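Local coordinates for complement factor MASP-3 (Homo sapiens, PDB 3DEM), which is a serine protease of the complement system that probably associates with mannan-binding lectin and ficolins through its calcium-binding CUB1-EGF-CUB2 region, at residues R174-S180 and W271-A277; Y225-K231 and L257-D263. All coordinates share one frame; numbering follows the deposited sequence.

In the fold
Both contacts belong to the second CUB domain, a sandwich of two four-stranded antiparallel sheets. Following the chain, strand 175-179 comes first and pairs with strand 272-277, almost at the C terminus; interaction 1 thus closes a loop that takes in nearly the whole domain. Nested inside it, interaction 2 pairs strand 227-232 with strand 255-261 in the other sheet and closes a shorter loop, with 25 residues between its segments, including strand 235-240. Strands 255-261 and 272-277 follow each other, so the chain passes directly from one sheet to the other, by way of the calcium site. Among the contacts between the two layers, Trp271 NE1 lies 3.4 Å from Phe260 CD1 and Leu273 CD2 3.9 Å from Ile258 CD1.

Interaction 1. Residues R174-S180 and W271-A277; sequences RTGVITS and WRLSYRA
Strands 175-179 and 272-277 pair antiparallel at the edge of one sheet of the CUB beta-sandwich, 175-179 being the outermost strand, with Ile178 and Leu273 exchanging two nearly straight backbone hydrogen bonds. The tight side faces the sandwich interior. There Ile178 CG2 lies 4.0 Å from Trp271 CH2, and Ile178 CB meets Leu273 CD1 at 4.0 Å, the side chains lying side by side. Tyr275 CG sits between its own backbone N and carbonyl carbon (chi1 76°), which swings the ring back across the neighbouring strand: Gly176 N stands 3.5 Å above the ring centre, and glycine leaves room for this face. Gln173 O takes up the Tyr275 hydroxyl in a hydrogen bond, and Ile197 of the opposite sheet touches the ring.

The other face, bearing Thr175, Val177 and Thr179, is looser and more exposed. Val177 CG1 rests 3.8 Å over the centre of the Arg272 guanidinium, whose NE forms a salt bridge with Glu210. Arg276 NH1 turns back to Ser274 OG. Back on the buried side, at the calcium-side end, Ser180 OG accepts a hydrogen bond from the backbone N of Trp271 at 3.1 Å, and Ser180 CB sits over the indole face, 3.8 Å from the centroid of its five-membered ring.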
ATOM      1  N   ARG A 174      26.816 -36.932  38.283  1.00 39.39           N
ATOM      2  CA  ARG A 174      28.068 -37.594  37.932  1.00 39.45           C
ATOM      3  C   ARG A 174      28.289 -37.683  36.429  1.00 39.32           C
ATOM      4  O   ARG A 174      29.425 -37.706  35.963  1.00 39.31           O
ATOM      5  CB  ARG A 174      28.096 -38.992  38.525  1.00 39.54           C
ATOM      6  CG  ARG A 174      28.458 -39.035  39.986  1.00 40.24           C
ATOM      7  CD  ARG A 174      29.899 -39.429  40.151  1.00 40.89           C
ATOM      8  NE  ARG A 174      30.075 -40.295  41.309  1.00 41.36           N
ATOM      9  CZ  ARG A 174      30.970 -41.273  41.367  1.00 41.60           C
ATOM     10  NH1 ARG A 174      31.760 -41.509  40.324  1.00 41.98           N
ATOM     11  NH2 ARG A 174      31.068 -42.016  42.458  1.00 41.30           N
ATOM     12  N   THR A 175      27.197 -37.743  35.675  1.00 39.16           N
ATOM     13  CA  THR A 175      27.272 -37.817  34.227  1.00 39.33           C
ATOM     14  C   THR A 175      26.239 -36.870  33.650  1.00 39.51           C
ATOM     15  O   THR A 175      25.290 -36.498  34.342  1.00 39.69           O
ATOM     16  CB  THR A 175      26.981 -39.247  33.703  1.00 39.30           C
ATOM     17  OG1 THR A 175      25.594 -39.554  33.887  1.00 39.45           O
ATOM     18  CG2 THR A 175      27.827 -40.286  34.428  1.00 38.94           C
ATOM     19  N   GLY A 176      26.414 -36.480  32.389  1.00 39.51           N
ATOM     20  CA  GLY A 176      25.438 -35.621  31.737  1.00 39.76           C
ATOM     21  C   GLY A 176      25.725 -35.294  30.287  1.00 39.96           C
ATOM     22  O   GLY A 176      26.778 -35.635  29.755  1.00 39.88           O
ATOM     23  N   VAL A 177      24.765 -34.631  29.651  1.00 40.10           N
ATOM     24  CA  VAL A 177      24.874 -34.234  28.252  1.00 40.30           C
ATOM     25  C   VAL A 177      24.650 -32.733  28.112  1.00 40.50           C
ATOM     26  O   VAL A 177      23.734 -32.162  28.713  1.00 40.54           O
ATOM     27  CB  VAL A 177      23.851 -34.974  27.362  1.00 40.35           C
ATOM     28  CG1 VAL A 177      23.957 -34.494  25.919  1.00 40.09           C
ATOM     29  CG2 VAL A 177      24.056 -36.485  27.451  1.00 40.21           C
ATOM     30  N   ILE A 178      25.496 -32.096  27.313  1.00 40.46           N
ATOM     31  CA  ILE A 178      25.418 -30.665  27.103  1.00 40.51           C
ATOM     32  C   ILE A 178      25.484 -30.423  25.601  1.00 40.68           C
ATOM     33  O   ILE A 178      26.256 -31.081  24.900  1.00 40.82           O
ATOM     34  CB  ILE A 178      26.583 -29.945  27.816  1.00 40.58           C
ATOM     35  CG1 ILE A 178      26.669 -30.393  29.281  1.00 40.43           C
ATOM     36  CG2 ILE A 178      26.445 -28.423  27.709  1.00 40.66           C
ATOM     37  CD1 ILE A 178      27.691 -29.622  30.120  1.00 40.16           C
ATOM     38  N   THR A 179      24.653 -29.512  25.101  1.00 40.56           N
ATOM     39  CA  THR A 179      24.630 -29.221  23.668  1.00 40.54           C
ATOM     40  C   THR A 179      24.475 -27.725  23.417  1.00 40.64           C
ATOM     41  O   THR A 179      24.078 -26.970  24.309  1.00 40.71           O
ATOM     42  CB  THR A 179      23.467 -29.943  22.926  1.00 40.64           C
ATOM     43  OG1 THR A 179      22.228 -29.261  23.179  1.00 40.61           O
ATOM     44  CG2 THR A 179      23.344 -31.429  23.327  1.00 40.15           C
ATOM     45  N   SER A 180      24.795 -27.304  22.196  1.00 40.48           N
ATOM     46  CA  SER A 180      24.417 -25.986  21.724  1.00 40.33           C
ATOM     47  C   SER A 180      22.888 -25.896  21.691  1.00 40.25           C
ATOM     48  O   SER A 180      22.206 -26.910  21.581  1.00 40.11           O
ATOM     49  CB  SER A 180      25.002 -25.745  20.332  1.00 40.43           C
ATOM     50  OG  SER A 180      24.635 -26.787  19.441  1.00 40.35           O
ATOM     51  N   TRP A 271      26.916 -28.517  18.294  1.00 40.59           N
ATOM     52  CA  TRP A 271      27.752 -29.506  18.961  1.00 40.56           C
ATOM     53  C   TRP A 271      27.040 -30.157  20.137  1.00 40.39           C
ATOM     54  O   TRP A 271      26.066 -29.628  20.676  1.00 40.22           O
ATOM     55  CB  TRP A 271      29.044 -28.850  19.464  1.00 40.43           C
ATOM     56  CG  TRP A 271      28.795 -27.645  20.340  1.00 40.57           C
ATOM     57  CD1 TRP A 271      28.701 -26.342  19.935  1.00 40.49           C
ATOM     58  CD2 TRP A 271      28.608 -27.636  21.764  1.00 40.58           C
ATOM     59  NE1 TRP A 271      28.466 -25.520  21.022  1.00 40.83           N
ATOM     60  CE2 TRP A 271      28.402 -26.290  22.154  1.00 40.60           C
ATOM     61  CE3 TRP A 271      28.581 -28.632  22.746  1.00 40.77           C
ATOM     62  CZ2 TRP A 271      28.177 -25.920  23.482  1.00 40.22           C
ATOM     63  CZ3 TRP A 271      28.364 -28.263  24.068  1.00 40.66           C
ATOM     64  CH2 TRP A 271      28.164 -26.917  24.423  1.00 40.54           C
ATOM     65  N   ARG A 272      27.553 -31.312  20.530  1.00 40.34           N
ATOM     66  CA  ARG A 272      27.041 -32.056  21.664  1.00 40.37           C
ATOM     67  C   ARG A 272      28.216 -32.707  22.382  1.00 40.50           C
ATOM     68  O   ARG A 272      29.144 -33.203  21.751  1.00 40.54           O
ATOM     69  CB  ARG A 272      26.060 -33.135  21.197  1.00 40.45           C
ATOM     70  CG  ARG A 272      25.781 -34.212  22.233  1.00 40.37           C
ATOM     71  CD  ARG A 272      24.892 -35.313  21.685  1.00 40.29           C
ATOM     72  NE  ARG A 272      24.858 -36.459  22.590  1.00 40.78           N
ATOM     73  CZ  ARG A 272      23.750 -36.985  23.112  1.00 41.26           C
ATOM     74  NH1 ARG A 272      22.552 -36.487  22.814  1.00 40.98           N
ATOM     75  NH2 ARG A 272      23.835 -38.031  23.924  1.00 40.80           N
ATOM     76  N   LEU A 273      28.180 -32.701  23.704  1.00 40.56           N
ATOM     77  CA  LEU A 273      29.183 -33.427  24.452  1.00 40.64           C
ATOM     78  C   LEU A 273      28.535 -34.174  25.600  1.00 40.79           C
ATOM     79  O   LEU A 273      27.434 -33.829  26.051  1.00 40.79           O
ATOM     80  CB  LEU A 273      30.297 -32.492  24.951  1.00 40.73           C
ATOM     81  CG  LEU A 273      30.010 -31.437  26.020  1.00 40.91           C
ATOM     82  CD1 LEU A 273      29.997 -32.064  27.423  1.00 40.63           C
ATOM     83  CD2 LEU A 273      31.042 -30.327  25.937  1.00 40.39           C
ATOM     84  N   SER A 274      29.210 -35.219  26.053  1.00 40.55           N
ATOM     85  CA  SER A 274      28.831 -35.867  27.286  1.00 40.59           C
ATOM     86  C   SER A 274      30.000 -35.733  28.246  1.00 40.58           C
ATOM     87  O   SER A 274      31.157 -35.705  27.829  1.00 40.73           O
ATOM     88  CB  SER A 274      28.491 -37.341  27.052  1.00 40.43           C
ATOM     89  OG  SER A 274      29.622 -38.051  26.581  1.00 40.85           O
ATOM     90  N   TYR A 275      29.697 -35.636  29.533  1.00 40.54           N
ATOM     91  CA  TYR A 275      30.743 -35.576  30.536  1.00 40.59           C
ATOM     92  C   TYR A 275      30.545 -36.666  31.561  1.00 40.63           C
ATOM     93  O   TYR A 275      29.432 -37.145  31.757  1.00 40.55           O
ATOM     94  CB  TYR A 275      30.765 -34.208  31.228  1.00 40.49           C
ATOM     95  CG  TYR A 275      29.658 -34.006  32.239  1.00 40.24           C
ATOM     96  CD1 TYR A 275      29.769 -34.510  33.536  1.00 40.65           C
ATOM     97  CD2 TYR A 275      28.507 -33.311  31.906  1.00 40.06           C
ATOM     98  CE1 TYR A 275      28.758 -34.332  34.469  1.00 40.15           C
ATOM     99  CE2 TYR A 275      27.492 -33.125  32.829  1.00 40.18           C
ATOM    100  CZ  TYR A 275      27.624 -33.639  34.107  1.00 40.23           C
ATOM    101  OH  TYR A 275      26.623 -33.459  35.029  1.00 40.15           O
ATOM    102  N   ARG A 276      31.635 -37.035  32.218  1.00 41.10           N
ATOM    103  CA  ARG A 276      31.632 -38.064  33.240  1.00 41.54           C
ATOM    104  C   ARG A 276      32.630 -37.673  34.315  1.00 41.85           C
ATOM    105  O   ARG A 276      33.770 -37.329  34.020  1.00 41.77           O
ATOM    106  CB  ARG A 276      32.022 -39.416  32.639  1.00 41.40           C
ATOM    107  CG  ARG A 276      30.967 -39.987  31.724  1.00 41.78           C
ATOM    108  CD  ARG A 276      31.488 -41.129  30.865  1.00 41.40           C
ATOM    109  NE  ARG A 276      30.445 -41.584  29.948  1.00 40.78           N
ATOM    110  CZ  ARG A 276      30.059 -40.910  28.869  1.00 40.62           C
ATOM    111  NH1 ARG A 276      30.635 -39.756  28.563  1.00 39.50           N
ATOM    112  NH2 ARG A 276      29.095 -41.391  28.095  1.00 40.79           N
ATOM    113  N   ALA A 277      32.190 -37.715  35.563  1.00 42.56           N
ATOM    114  CA  ALA A 277      33.064 -37.420  36.686  1.00 43.38           C
ATOM    115  C   ALA A 277      33.721 -38.696  37.174  1.00 43.72           C
ATOM    116  O   ALA A 277      33.050 -39.571  37.713  1.00 44.01           O
ATOM    117  CB  ALA A 277      32.283 -36.771  37.811  1.00 43.36           C
TER

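Interaction 2. Residues Y225-K231 and L257-D263; sequences YDYIKIK and LILFHSD. With CA (calcium ion), chain F.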
ATOM      1  N   TYR A 225      34.752 -16.238  14.218  1.00 40.39           N
ATOM      2  CA  TYR A 225      33.307 -16.029  14.223  1.00 40.38           C
ATOM      3  C   TYR A 225      32.620 -16.624  15.451  1.00 40.53           C
ATOM      4  O   TYR A 225      32.149 -15.894  16.327  1.00 40.43           O
ATOM      5  CB  TYR A 225      32.685 -16.620  12.951  1.00 40.45           C
ATOM      6  CG  TYR A 225      33.326 -16.141  11.659  1.00 40.48           C
ATOM      7  CD1 TYR A 225      33.461 -14.784  11.386  1.00 40.50           C
ATOM      8  CD2 TYR A 225      33.782 -17.047  10.714  1.00 40.48           C
ATOM      9  CE1 TYR A 225      34.042 -14.344  10.201  1.00 40.63           C
ATOM     10  CE2 TYR A 225      34.361 -16.618   9.527  1.00 40.63           C
ATOM     11  CZ  TYR A 225      34.488 -15.268   9.277  1.00 40.55           C
ATOM     12  OH  TYR A 225      35.072 -14.849   8.104  1.00 40.67           O
ATOM     13  N   ASP A 226      32.539 -17.954  15.484  1.00 40.47           N
ATOM     14  CA  ASP A 226      31.931 -18.685  16.588  1.00 40.33           C
ATOM     15  C   ASP A 226      32.988 -19.580  17.234  1.00 40.38           C
ATOM     16  O   ASP A 226      33.990 -19.911  16.606  1.00 40.15           O
ATOM     17  CB  ASP A 226      30.778 -19.555  16.088  1.00 40.32           C
ATOM     18  CG  ASP A 226      29.799 -18.791  15.203  1.00 40.44           C
ATOM     19  OD1 ASP A 226      29.675 -17.550  15.336  1.00 39.80           O
ATOM     20  OD2 ASP A 226      29.139 -19.447  14.371  1.00 40.05           O
ATOM     21  N   TYR A 227      32.760 -19.983  18.481  1.00 40.33           N
ATOM     22  CA  TYR A 227      33.736 -20.818  19.163  1.00 40.38           C
ATOM     23  C   TYR A 227      33.281 -21.335  20.517  1.00 40.54           C
ATOM     24  O   TYR A 227      32.372 -20.785  21.149  1.00 40.34           O
ATOM     25  CB  TYR A 227      35.055 -20.062  19.336  1.00 40.37           C
ATOM     26  CG  TYR A 227      34.902 -18.736  20.058  1.00 40.59           C
ATOM     27  CD1 TYR A 227      34.883 -18.679  21.443  1.00 40.47           C
ATOM     28  CD2 TYR A 227      34.772 -17.542  19.350  1.00 40.18           C
ATOM     29  CE1 TYR A 227      34.743 -17.477  22.106  1.00 40.36           C
ATOM     30  CE2 TYR A 227      34.633 -16.328  20.011  1.00 40.26           C
ATOM     31  CZ  TYR A 227      34.618 -16.307  21.393  1.00 40.49           C
ATOM     32  OH  TYR A 227      34.478 -15.110  22.068  1.00 40.81           O
ATOM     33  N   ILE A 228      33.934 -22.412  20.944  1.00 40.58           N
ATOM     34  CA  ILE A 228      33.839 -22.909  22.297  1.00 40.49           C
ATOM     35  C   ILE A 228      35.161 -22.624  22.998  1.00 40.57           C
ATOM     36  O   ILE A 228      36.234 -22.841  22.428  1.00 40.69           O
ATOM     37  CB  ILE A 228      33.626 -24.441  22.314  1.00 40.75           C
ATOM     38  CG1 ILE A 228      32.270 -24.813  21.722  1.00 40.43           C
ATOM     39  CG2 ILE A 228      33.746 -24.989  23.735  1.00 40.62           C
ATOM     40  CD1 ILE A 228      32.029 -26.308  21.663  1.00 40.45           C
ATOM     41  N   LYS A 229      35.071 -22.113  24.220  1.00 40.43           N
ATOM     42  CA  LYS A 229      36.200 -22.064  25.128  1.00 40.39           C
ATOM     43  C   LYS A 229      35.811 -22.898  26.345  1.00 40.49           C
ATOM     44  O   LYS A 229      34.644 -22.918  26.755  1.00 40.22           O
ATOM     45  CB  LYS A 229      36.481 -20.634  25.583  1.00 40.35           C
ATOM     46  CG  LYS A 229      37.166 -19.741  24.564  1.00 40.76           C
ATOM     47  CD  LYS A 229      37.081 -18.277  25.018  1.00 40.59           C
ATOM     48  CE  LYS A 229      37.914 -17.341  24.147  1.00 41.15           C
ATOM     49  NZ  LYS A 229      37.921 -15.938  24.688  1.00 40.87           N
ATOM     50  N   ILE A 230      36.787 -23.580  26.923  1.00 40.28           N
ATOM     51  CA  ILE A 230      36.542 -24.390  28.100  1.00 40.30           C
ATOM     52  C   ILE A 230      37.532 -24.011  29.187  1.00 40.31           C
ATOM     53  O   ILE A 230      38.734 -24.238  29.046  1.00 40.14           O
ATOM     54  CB  ILE A 230      36.677 -25.887  27.790  1.00 40.30           C
ATOM     55  CG1 ILE A 230      35.688 -26.295  26.687  1.00 40.22           C
ATOM     56  CG2 ILE A 230      36.482 -26.705  29.061  1.00 40.14           C
ATOM     57  CD1 ILE A 230      35.810 -27.745  26.252  1.00 40.40           C
ATOM     58  N   LYS A 231      37.026 -23.421  30.265  1.00 40.15           N
ATOM     59  CA  LYS A 231      37.886 -23.057  31.379  1.00 40.22           C
ATOM     60  C   LYS A 231      37.902 -24.132  32.461  1.00 40.21           C
ATOM     61  O   LYS A 231      36.866 -24.480  33.029  1.00 40.03           O
ATOM     62  CB  LYS A 231      37.496 -21.701  31.980  1.00 40.09           C
ATOM     63  CG  LYS A 231      38.398 -21.290  33.132  1.00 40.17           C
ATOM     64  CD  LYS A 231      38.238 -19.829  33.514  1.00 40.13           C
ATOM     65  CE  LYS A 231      39.256 -19.441  34.569  1.00 39.72           C
ATOM     66  NZ  LYS A 231      39.036 -18.074  35.103  1.00 39.59           N
ATOM     67  N   LEU A 257      33.927 -24.882  33.084  1.00 40.27           N
ATOM     68  CA  LEU A 257      33.076 -23.925  32.392  1.00 40.35           C
ATOM     69  C   LEU A 257      33.224 -24.050  30.883  1.00 40.42           C
ATOM     70  O   LEU A 257      34.334 -24.046  30.352  1.00 40.50           O
ATOM     71  CB  LEU A 257      33.387 -22.490  32.820  1.00 40.34           C
ATOM     72  CG  LEU A 257      32.679 -21.419  31.984  1.00 40.65           C
ATOM     73  CD1 LEU A 257      31.186 -21.336  32.327  1.00 40.33           C
ATOM     74  CD2 LEU A 257      33.352 -20.061  32.141  1.00 40.33           C
ATOM     75  N   ILE A 258      32.094 -24.164  30.197  1.00 40.51           N
ATOM     76  CA  ILE A 258      32.072 -24.177  28.748  1.00 40.51           C
ATOM     77  C   ILE A 258      31.401 -22.890  28.282  1.00 40.70           C
ATOM     78  O   ILE A 258      30.254 -22.602  28.644  1.00 40.79           O
ATOM     79  CB  ILE A 258      31.306 -25.396  28.203  1.00 40.71           C
ATOM     80  CG1 ILE A 258      31.958 -26.697  28.687  1.00 40.99           C
ATOM     81  CG2 ILE A 258      31.258 -25.368  26.681  1.00 40.93           C
ATOM     82  CD1 ILE A 258      30.980 -27.823  28.901  1.00 40.79           C
ATOM     83  N   LEU A 259      32.135 -22.109  27.499  1.00 40.48           N
ATOM     84  CA  LEU A 259      31.599 -20.907  26.892  1.00 40.41           C
ATOM     85  C   LEU A 259      31.408 -21.134  25.396  1.00 40.37           C
ATOM     86  O   LEU A 259      32.341 -21.544  24.695  1.00 40.25           O
ATOM     87  CB  LEU A 259      32.527 -19.713  27.139  1.00 40.21           C
ATOM     88  CG  LEU A 259      32.097 -18.366  26.532  1.00 41.09           C
ATOM     89  CD1 LEU A 259      32.568 -17.182  27.369  1.00 40.86           C
ATOM     90  CD2 LEU A 259      32.584 -18.222  25.094  1.00 41.43           C
ATOM     91  N   PHE A 260      30.194 -20.885  24.921  1.00 40.21           N
ATOM     92  CA  PHE A 260      29.893 -20.975  23.503  1.00 40.40           C
ATOM     93  C   PHE A 260      29.457 -19.621  22.963  1.00 40.34           C
ATOM     94  O   PHE A 260      28.441 -19.076  23.382  1.00 40.40           O
ATOM     95  CB  PHE A 260      28.818 -22.036  23.229  1.00 40.47           C
ATOM     96  CG  PHE A 260      28.461 -22.179  21.772  1.00 40.55           C
ATOM     97  CD1 PHE A 260      29.458 -22.292  20.807  1.00 40.49           C
ATOM     98  CD2 PHE A 260      27.132 -22.217  21.366  1.00 40.60           C
ATOM     99  CE1 PHE A 260      29.136 -22.425  19.461  1.00 40.42           C
ATOM    100  CE2 PHE A 260      26.798 -22.353  20.024  1.00 40.49           C
ATOM    101  CZ  PHE A 260      27.803 -22.457  19.068  1.00 40.59           C
ATOM    102  N   HIS A 261      30.240 -19.083  22.036  1.00 40.29           N
ATOM    103  CA  HIS A 261      29.959 -17.777  21.452  1.00 40.44           C
ATOM    104  C   HIS A 261      29.511 -17.945  20.007  1.00 40.40           C
ATOM    105  O   HIS A 261      30.134 -18.682  19.249  1.00 40.52           O
ATOM    106  CB  HIS A 261      31.210 -16.889  21.506  1.00 40.37           C
ATOM    107  CG  HIS A 261      31.018 -15.519  20.922  1.00 40.38           C
ATOM    108  ND1 HIS A 261      31.272 -15.229  19.597  1.00 40.40           N
ATOM    109  CD2 HIS A 261      30.619 -14.356  21.489  1.00 40.29           C
ATOM    110  CE1 HIS A 261      31.020 -13.952  19.371  1.00 40.36           C
ATOM    111  NE2 HIS A 261      30.623 -13.398  20.503  1.00 40.29           N
ATOM    112  N   SER A 262      28.427 -17.273  19.633  1.00 40.29           N
ATOM    113  CA  SER A 262      27.992 -17.257  18.238  1.00 40.28           C
ATOM    114  C   SER A 262      27.799 -15.827  17.737  1.00 40.20           C
ATOM    115  O   SER A 262      27.260 -14.980  18.451  1.00 40.17           O
ATOM    116  CB  SER A 262      26.718 -18.091  18.035  1.00 40.13           C
ATOM    117  OG  SER A 262      25.586 -17.492  18.642  1.00 40.13           O
ATOM    118  N   ASP A 263      28.242 -15.561  16.510  1.00 40.09           N
ATOM    119  CA  ASP A 263      28.120 -14.224  15.938  1.00 40.14           C
ATOM    120  C   ASP A 263      26.793 -14.015  15.200  1.00 40.12           C
ATOM    121  O   ASP A 263      25.883 -14.833  15.307  1.00 40.10           O
ATOM    122  CB  ASP A 263      29.319 -13.883  15.043  1.00 40.23           C
ATOM    123  CG  ASP A 263      29.314 -14.645  13.725  1.00 40.36           C
ATOM    124  OD1 ASP A 263      28.389 -15.445  13.484  1.00 40.14           O
ATOM    125  OD2 ASP A 263      30.244 -14.438  12.920  1.00 40.37           O
TER
HETATM  126 CA    CA F8001      28.131 -17.811  13.046  1.00 32.61          CA
HETATM  127  O   HOH W   1      26.294 -17.595  14.566  1.00 30.11           O
HETATM  128  O   HOH W   2      27.023 -19.821  12.355  1.00 31.50           O
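Strands 227-231 and 257-261 run antiparallel with their axes 4.7 Å apart, and paired backbone hydrogen bonds join Tyr227 with His261, Lys229 with Leu259 and Lys231 with Leu257. Beyond the Tyr227-His261 pair both segments lead into the calcium site of the second CUB domain, of the kind found in calcium-binding CUB domains. Asp226 binds the ion through both carboxylate oxygens, OD2 at 2.3 Å and OD1 at a longer 2.8 Å; Asp263 uses OD1 at 2.4 Å, its carboxylate plane almost perpendicular to that of Asp226. Asp226 OD1 also accepts the Asp263 N-H at 2.7 Å, on the syn side but tilted from the plane, which ties one ligand to the backbone of the other. Two waters, Glu216 and Ser265 complete the site, and Tyr187 OH hydrogen-bonds Asp226 OD2.

On the face with Lys229 and Leu259, the Tyr227 ring folds over the partner strand (chi1 56°), so that His261 CB lies over its face, 3.7 Å from the centroid; the His261 ring lies almost parallel to that of Tyr227 but displaced, with little overlap. On the inner face Ile228 CG2 meets Ile258 CG2 at 3.9 Å. These two strands form the middle of their sheet, flanked by strands 192-198 and 235-240, and their inner face packs on Trp271 and strand 205-209 of the opposite sheet.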